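Local coordinates for methylxanthine N1-demethylase NdmA (PDB 6ICN), which removes the N1-methyl group of caffeine as formaldehyde to give theobromine, acting as a Rieske non-heme iron oxygenase in bacterial caffeine degradation, at residues D176-A179 with E180-W183. Sequence-based numbering, arbitrary orientation.
Sequences DATA and ERRW
T178 is the N-cap of helix 179-186: its OG1 accepts from R181 N at 3.2 Å in a nearly straight bond (N-H...O angle 163°). The hydroxyl reaches that N-H because OG1 lies between the backbone N and the carbonyl carbon (chi1 64°). The first turn of the helix closes behind it. R182 N donates to T178 O at 2.9 Å, and W183 N donates to A179 O at 2.9 Å. The packing on the hydroxyl is close: R181 CG sits 3.3 Å from T178 OG1. The guanidinium ends of both arginines lead away from the turn. R181 forms a salt bridge with E323 and a hydrogen bond to P316 O; R182 is hydrogen-bonded to N185 OD1 and Y173 OH. The side toward E180 is looser and hydrated. E180 is partly exposed, and its OE1 is salt-bridged to R28. With an alanine here in place of T178, R181 N would probably lose its capping acceptor and the water on this side its hydroxyl donor. The turn links strand 166-175, outermost in this chain's catalytic-domain sheet, to the helix that leads toward the metal and caffeine sites. On the hydrated side, a water accepts from T178 OG1 at 2.8 Å and donates to E180 OE1 at 2.9 Å.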
loop_
_atom_site.group_PDB
_atom_site.type_symbol
_atom_site.label_atom_id
_atom_site.label_comp_id
_atom_site.label_asym_id
_atom_site.label_seq_id
_atom_site.Cartn_x
_atom_site.Cartn_y
_atom_site.Cartn_z
ATOM N N ASP A 176 -10.119 -17.874 10.281
ATOM C CA ASP A 176 -10.372 -18.751 9.149
ATOM C C ASP A 176 -10.378 -20.200 9.641
ATOM O O ASP A 176 -9.521 -21.014 9.303
ATOM C CB ASP A 176 -9.313 -18.528 8.073
ATOM C CG ASP A 176 -9.606 -19.279 6.792
ATOM O OD1 ASP A 176 -10.713 -19.133 6.241
ATOM O OD2 ASP A 176 -8.706 -20.002 6.310
ATOM N N ALA A 177 -11.351 -20.497 10.503
ATOM C CA ALA A 177 -11.531 -21.838 11.044
ATOM C C ALA A 177 -12.993 -21.989 11.434
ATOM O O ALA A 177 -13.691 -21.003 11.675
ATOM C CB ALA A 177 -10.627 -22.094 12.253
ATOM N N THR A 178 -13.451 -23.238 11.483
ATOM C CA THR A 178 -14.848 -23.512 11.792
ATOM C C THR A 178 -15.132 -23.408 13.288
ATOM O O THR A 178 -14.239 -23.475 14.141
ATOM C CB THR A 178 -15.236 -24.902 11.307
ATOM O OG1 THR A 178 -14.475 -25.886 12.034
ATOM C CG2 THR A 178 -14.997 -25.028 9.810
ATOM N N ALA A 179 -16.427 -23.278 13.606
ATOM C CA ALA A 179 -16.826 -23.172 15.004
ATOM C C ALA A 179 -16.529 -24.458 15.769
ATOM O O ALA A 179 -16.142 -24.405 16.933
ATOM C CB ALA A 179 -18.308 -22.812 15.099
ATOM N N GLU A 180 -16.680 -25.615 15.121
ATOM C CA GLU A 180 -16.311 -26.880 15.758
ATOM C C GLU A 180 -14.819 -26.929 16.100
ATOM O O GLU A 180 -14.439 -27.319 17.212
ATOM C CB GLU A 180 -16.699 -28.053 14.846
ATOM C CG GLU A 180 -18.209 -28.208 14.606
ATOM C CD GLU A 180 -18.763 -27.360 13.433
ATOM O OE1 GLU A 180 -18.018 -26.543 12.808
ATOM O OE2 GLU A 180 -19.972 -27.515 13.115
ATOM N N ARG A 181 -13.947 -26.534 15.157
ATOM C CA ARG A 181 -12.520 -26.567 15.466
ATOM C C ARG A 181 -12.164 -25.541 16.536
ATOM O O ARG A 181 -11.279 -25.783 17.365
ATOM C CB ARG A 181 -11.701 -26.352 14.183
ATOM C CG ARG A 181 -11.877 -27.505 13.180
ATOM C CD ARG A 181 -10.538 -28.003 12.789
ATOM N NE ARG A 181 -10.484 -28.873 11.619
ATOM C CZ ARG A 181 -10.029 -30.127 11.663
ATOM N NH1 ARG A 181 -9.671 -30.657 12.826
ATOM N NH2 ARG A 181 -9.933 -30.838 10.549
ATOM N N ARG A 182 -12.864 -24.396 16.553
ATOM C CA ARG A 182 -12.608 -23.398 17.583
ATOM C C ARG A 182 -13.010 -23.917 18.957
ATOM O O ARG A 182 -12.269 -23.745 19.933
ATOM C CB ARG A 182 -13.353 -22.098 17.242
ATOM C CG ARG A 182 -12.703 -20.855 17.846
ATOM C CD ARG A 182 -13.163 -20.608 19.279
ATOM N NE ARG A 182 -12.230 -19.697 19.951
ATOM C CZ ARG A 182 -11.074 -20.065 20.497
ATOM N NH1 ARG A 182 -10.703 -21.354 20.472
ATOM N NH2 ARG A 182 -10.281 -19.155 21.072
ATOM N N TRP A 183 -14.176 -24.564 19.046
ATOM C CA TRP A 183 -14.626 -25.134 20.310
ATOM C C TRP A 183 -13.605 -26.139 20.837
ATOM O O TRP A 183 -13.192 -26.081 22.004
ATOM C CB TRP A 183 -15.995 -25.796 20.119
ATOM C CG TRP A 183 -16.691 -26.212 21.414
ATOM C CD1 TRP A 183 -17.693 -25.531 22.048
ATOM C CD2 TRP A 183 -16.450 -27.399 22.203
ATOM N NE1 TRP A 183 -18.088 -26.214 23.189
ATOM C CE2 TRP A 183 -17.347 -27.364 23.298
ATOM C CE3 TRP A 183 -15.587 -28.490 22.076
ATOM C CZ2 TRP A 183 -17.376 -28.360 24.283
ATOM C CZ3 TRP A 183 -15.619 -29.495 23.057
ATOM C CH2 TRP A 183 -16.515 -29.420 24.144
HETATM O O HOH W 1 -16.091 -28.108 11.362
#